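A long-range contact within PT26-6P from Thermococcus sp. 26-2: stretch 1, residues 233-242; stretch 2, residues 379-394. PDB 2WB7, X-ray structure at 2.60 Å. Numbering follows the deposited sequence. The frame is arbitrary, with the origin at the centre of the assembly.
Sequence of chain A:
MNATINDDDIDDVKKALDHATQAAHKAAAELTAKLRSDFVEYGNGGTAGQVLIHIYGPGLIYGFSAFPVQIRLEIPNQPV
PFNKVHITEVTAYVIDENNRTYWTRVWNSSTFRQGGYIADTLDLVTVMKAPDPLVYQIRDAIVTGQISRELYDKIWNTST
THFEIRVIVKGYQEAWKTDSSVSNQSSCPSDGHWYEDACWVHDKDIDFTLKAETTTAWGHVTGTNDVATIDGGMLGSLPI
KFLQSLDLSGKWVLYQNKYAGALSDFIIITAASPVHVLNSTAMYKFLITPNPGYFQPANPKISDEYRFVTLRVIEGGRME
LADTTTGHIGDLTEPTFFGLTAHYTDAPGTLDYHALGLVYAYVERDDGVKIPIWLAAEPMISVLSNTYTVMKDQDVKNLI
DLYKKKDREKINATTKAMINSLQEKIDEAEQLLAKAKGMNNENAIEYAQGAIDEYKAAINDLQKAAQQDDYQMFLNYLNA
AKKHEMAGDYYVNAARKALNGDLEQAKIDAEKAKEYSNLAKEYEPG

Stretch 1 233-242: GMLGSLPIKF
Stretch 2 379-394: PMISVLSNTYTVMKDQ

Two largely irregular segments, at least 144 residues apart in sequence wherever they touch, run side by side in the same direction and are held by one backbone hydrogen bond at one end, a salt bridge at the other and apolar packing between, burying 617 Å² in all. The register pairs Leu-235 with Met-380 (CA to CA 5.3 Å), Gly-236 with Ile-381 (4.1 Å), Ile-240 with Asn-386 (7.0 Å) and Lys-241 with Thr-389 (7.1 Å), so the chains are closest at Gly-236 and spread beyond it.

At the close end, Gly-236 N donates to Met-380 O at 2.8 Å with a nearly straight N-H...O angle of 163°. The same carbonyl receives a CA-H...O contact, Leu-235 CA to Met-380 O at 3.5 Å. Gly-236 adopts phi/psi 66/-140, a positive phi that favours glycine, and its CA packs 3.6 Å from Ser-382 N. An ideal CB here would point away from stretch 2 yet lie 3.9 Å from Ser-382 CB. Leu-235 is extended (-120/146) with rotamer m,t; its CB points sideways, but its end comes nearer, bringing CD2 to 3.5 Å from CB of Met-380. That residue, a selenomethionine at phi/psi -79/61, directs its CB toward stretch 1 and folds its side chain m,m,m.

Ser-237, extended at -142/145, points toward stretch 2 and places CB 3.3 Å from Ser-382 O. Its t rotamer lets OG donate to Leu-238 O at 2.9 Å, so the buried hydroxyl is satisfied. Leu-384 (-91/158, rotamer m,t) points toward stretch 1, its CD1 reaching 3.4 Å from Leu-238 O and 3.7 Å from Ser-237 OG. Leu-238 itself turns its CB away.

Pro-239 (-55/152) leads into the 3-10 segment that begins at Ile-240, and Phe-242 N donates to Pro-239 O at 3.1 Å across this turn. Ile-240 (-59/-20, rotamer p,t) has the largest area covered by the other stretch, 107 Å². Its branched side chain suits the bend of stretch 2: CG2 lies 4.0 Å from Leu-384 CB, CD1 is 3.5 Å from both Asn-386 OD1 and Thr-387 N, and CG1 is 3.7 Å from Thr-389 OG1. The bend is braced by Asn-386, rotamer t, whose OD1 accepts from Tyr-388 N at 2.7 Å. Tyr-388 takes phi/psi 66/82 and turns its CB away.

Thr-389 (-63/135, rotamer m) points toward stretch 1. One water bridges the two chains, 2.7 Å from Thr-389 OG1 and accepting a weak hydrogen bond from Lys-241 N at 3.0 Å.

At the far end, Lys-241 (-57/-23; chi angles 73, 135, -133 and 153°) extends its amine along stretch 2, and NZ donates to Asp-393 OD2 at 2.7 Å in a salt bridge. Asp-393 (-58/-44, rotamer m) begins a helix just after the N-cap residue Lys-392; its carboxylate gives the largely buried lysine charge a direct partner.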

# COMPACT_ATOMS: atom_id res chain seq x y z
N GLY A 233 6.12 6.42 9.72
CA GLY A 233 6.86 5.92 8.56
C GLY A 233 7.55 7.07 7.86
O GLY A 233 7.04 8.19 7.86
N MSE A 234 8.71 6.82 7.25
CA MSE A 234 9.50 7.92 6.70
C MSE A 234 9.38 8.12 5.19
O MSE A 234 8.93 7.25 4.47
CB MSE A 234 10.98 7.77 7.08
CG MSE A 234 11.64 9.12 7.32
SE MSE A 234 13.55 9.10 7.30
CE MSE A 234 13.81 8.52 5.46
N LEU A 235 9.77 9.32 4.75
CA LEU A 235 9.89 9.66 3.34
C LEU A 235 11.32 10.06 3.03
O LEU A 235 11.99 10.68 3.86
CB LEU A 235 9.01 10.87 3.02
CG LEU A 235 7.53 10.60 3.26
CD1 LEU A 235 6.73 11.91 3.35
CD2 LEU A 235 7.03 9.71 2.12
N GLY A 236 11.78 9.73 1.82
CA GLY A 236 13.05 10.23 1.34
C GLY A 236 14.27 9.73 2.09
O GLY A 236 14.36 8.57 2.47
N SER A 237 15.23 10.62 2.31
CA SER A 237 16.51 10.21 2.84
C SER A 237 17.00 11.27 3.79
O SER A 237 16.75 12.46 3.58
CB SER A 237 17.51 10.09 1.71
OG SER A 237 18.81 9.84 2.18
N LEU A 238 17.68 10.86 4.85
CA LEU A 238 18.38 11.83 5.67
C LEU A 238 19.38 12.58 4.78
O LEU A 238 19.82 12.06 3.75
CB LEU A 238 19.09 11.12 6.82
CG LEU A 238 18.21 10.74 8.01
CD1 LEU A 238 18.97 9.81 8.94
CD2 LEU A 238 17.68 11.99 8.76
N PRO A 239 19.76 13.79 5.16
CA PRO A 239 20.79 14.51 4.43
C PRO A 239 22.09 13.71 4.31
O PRO A 239 22.40 12.90 5.16
CB PRO A 239 21.00 15.76 5.29
CG PRO A 239 19.65 16.01 5.90
CD PRO A 239 19.12 14.63 6.19
N ILE A 240 22.86 13.96 3.25
CA ILE A 240 24.06 13.16 2.98
C ILE A 240 25.10 13.15 4.09
O ILE A 240 25.95 12.26 4.13
CB ILE A 240 24.75 13.56 1.64
CG1 ILE A 240 25.27 14.99 1.72
CG2 ILE A 240 23.79 13.36 0.48
CD1 ILE A 240 25.98 15.47 0.48
N LYS A 241 25.07 14.14 4.98
CA LYS A 241 26.07 14.14 6.05
C LYS A 241 26.01 12.85 6.87
O LYS A 241 27.00 12.46 7.48
CB LYS A 241 25.96 15.36 6.96
CG LYS A 241 24.79 15.35 7.90
CD LYS A 241 25.20 15.76 9.29
CE LYS A 241 24.62 14.80 10.30
NZ LYS A 241 25.46 14.74 11.52
N PHE A 242 24.87 12.17 6.84
CA PHE A 242 24.67 11.02 7.72
C PHE A 242 25.36 9.78 7.20
O PHE A 242 25.24 8.72 7.79
CB PHE A 242 23.18 10.76 7.95
CG PHE A 242 22.54 11.73 8.89
CD1 PHE A 242 21.85 12.83 8.40
CD2 PHE A 242 22.63 11.56 10.26
CE1 PHE A 242 21.25 13.73 9.26
CE2 PHE A 242 22.04 12.47 11.14
CZ PHE A 242 21.35 13.56 10.63
N PRO A 379 8.68 1.61 -1.55
CA PRO A 379 9.16 2.38 -0.41
C PRO A 379 9.42 3.79 -0.87
O PRO A 379 10.09 4.00 -1.88
CB PRO A 379 10.49 1.70 -0.07
CG PRO A 379 10.37 0.33 -0.61
CD PRO A 379 9.55 0.46 -1.85
N MSE A 380 8.88 4.76 -0.14
CA MSE A 380 8.95 6.15 -0.57
C MSE A 380 10.32 6.73 -0.26
O MSE A 380 10.45 7.67 0.53
CB MSE A 380 7.83 6.94 0.10
CG MSE A 380 6.45 6.49 -0.35
SE MSE A 380 6.18 6.96 -2.19
CE MSE A 380 5.64 8.76 -1.75
N ILE A 381 11.35 6.14 -0.84
CA ILE A 381 12.71 6.56 -0.56
C ILE A 381 13.09 7.66 -1.53
O ILE A 381 12.32 8.01 -2.43
CB ILE A 381 13.72 5.39 -0.67
CG1 ILE A 381 13.65 4.70 -2.04
CG2 ILE A 381 13.50 4.37 0.42
CD1 ILE A 381 14.80 5.07 -3.02
N SER A 382 14.26 8.22 -1.34
CA SER A 382 14.82 9.12 -2.33
C SER A 382 16.33 8.93 -2.32
O SER A 382 16.95 8.83 -1.25
CB SER A 382 14.49 10.56 -2.00
OG SER A 382 15.24 11.42 -2.84
N VAL A 383 16.92 8.85 -3.51
CA VAL A 383 18.36 8.72 -3.58
C VAL A 383 18.96 10.07 -3.89
O VAL A 383 18.65 10.66 -4.91
CB VAL A 383 18.78 7.72 -4.62
CG1 VAL A 383 20.28 7.67 -4.68
CG2 VAL A 383 18.18 6.34 -4.30
N LEU A 384 19.79 10.58 -2.99
CA LEU A 384 20.37 11.92 -3.14
C LEU A 384 21.71 11.86 -3.87
O LEU A 384 22.38 10.82 -3.88
CB LEU A 384 20.57 12.58 -1.78
CG LEU A 384 19.32 12.71 -0.92
CD1 LEU A 384 19.71 13.04 0.47
CD2 LEU A 384 18.42 13.78 -1.47
N SER A 385 22.10 12.99 -4.46
CA SER A 385 23.44 13.11 -5.06
C SER A 385 24.33 13.94 -4.14
O SER A 385 23.83 14.69 -3.30
CB SER A 385 23.35 13.77 -6.43
OG SER A 385 22.98 15.13 -6.30
N ASN A 386 25.64 13.81 -4.28
CA ASN A 386 26.55 14.58 -3.43
C ASN A 386 26.46 16.08 -3.71
O ASN A 386 26.80 16.54 -4.78
CB ASN A 386 28.00 14.10 -3.56
CG ASN A 386 28.93 14.83 -2.59
OD1 ASN A 386 28.51 15.75 -1.87
ND2 ASN A 386 30.19 14.41 -2.56
N THR A 387 26.00 16.85 -2.73
CA THR A 387 25.90 18.29 -2.89
C THR A 387 27.02 19.09 -2.21
O THR A 387 27.04 20.32 -2.28
CB THR A 387 24.53 18.80 -2.42
OG1 THR A 387 24.18 18.16 -1.18
CG2 THR A 387 23.48 18.45 -3.45
N TYR A 388 27.97 18.40 -1.59
CA TYR A 388 29.11 19.06 -0.95
C TYR A 388 28.66 19.90 0.22
O TYR A 388 28.48 21.10 0.10
CB TYR A 388 29.90 19.90 -1.96
CG TYR A 388 30.12 19.13 -3.25
CD1 TYR A 388 29.46 19.50 -4.42
CD2 TYR A 388 30.92 18.00 -3.27
CE1 TYR A 388 29.61 18.77 -5.57
CE2 TYR A 388 31.08 17.27 -4.43
CZ TYR A 388 30.42 17.66 -5.57
OH TYR A 388 30.57 16.94 -6.73
N THR A 389 28.46 19.25 1.37
CA THR A 389 27.98 19.96 2.53
C THR A 389 29.01 20.98 2.94
O THR A 389 30.19 20.68 3.01
CB THR A 389 27.75 19.03 3.70
OG1 THR A 389 26.95 17.93 3.25
CG2 THR A 389 27.02 19.75 4.82
N VAL A 390 28.55 22.18 3.24
CA VAL A 390 29.43 23.23 3.70
C VAL A 390 29.59 23.16 5.21
O VAL A 390 30.67 23.39 5.74
CB VAL A 390 28.90 24.61 3.26
CG1 VAL A 390 29.71 25.72 3.91
CG2 VAL A 390 28.94 24.71 1.74
N MSE A 391 28.52 22.81 5.90
CA MSE A 391 28.56 22.74 7.35
C MSE A 391 28.78 21.33 7.85
O MSE A 391 27.88 20.71 8.43
CB MSE A 391 27.28 23.32 7.90
CG MSE A 391 26.90 24.52 7.09
SE MSE A 391 26.22 25.93 8.16
CE MSE A 391 27.62 25.93 9.53
N LYS A 392 29.98 20.83 7.62
CA LYS A 392 30.40 19.56 8.16
C LYS A 392 30.32 19.59 9.70
O LYS A 392 30.51 20.65 10.30
CB LYS A 392 31.82 19.30 7.70
CG LYS A 392 31.96 19.30 6.19
CD LYS A 392 31.69 17.90 5.65
CE LYS A 392 31.80 17.88 4.13
NZ LYS A 392 32.84 18.84 3.63
N ASP A 393 30.03 18.46 10.32
CA ASP A 393 29.94 18.45 11.77
C ASP A 393 31.25 18.93 12.40
O ASP A 393 31.23 19.71 13.35
CB ASP A 393 29.58 17.06 12.29
CG ASP A 393 28.25 16.55 11.74
OD1 ASP A 393 27.42 17.36 11.28
OD2 ASP A 393 28.04 15.31 11.78
N GLN A 394 32.38 18.46 11.89
CA GLN A 394 33.67 18.83 12.46
C GLN A 394 33.79 20.34 12.55
O GLN A 394 34.15 20.89 13.59
CB GLN A 394 34.84 18.27 11.64
CG GLN A 394 36.19 18.31 12.38
CD GLN A 394 36.10 17.80 13.82
OE1 GLN A 394 35.80 16.62 14.06
NE2 GLN A 394 36.34 18.68 14.78
O HOH W 1 24.82 17.12 4.69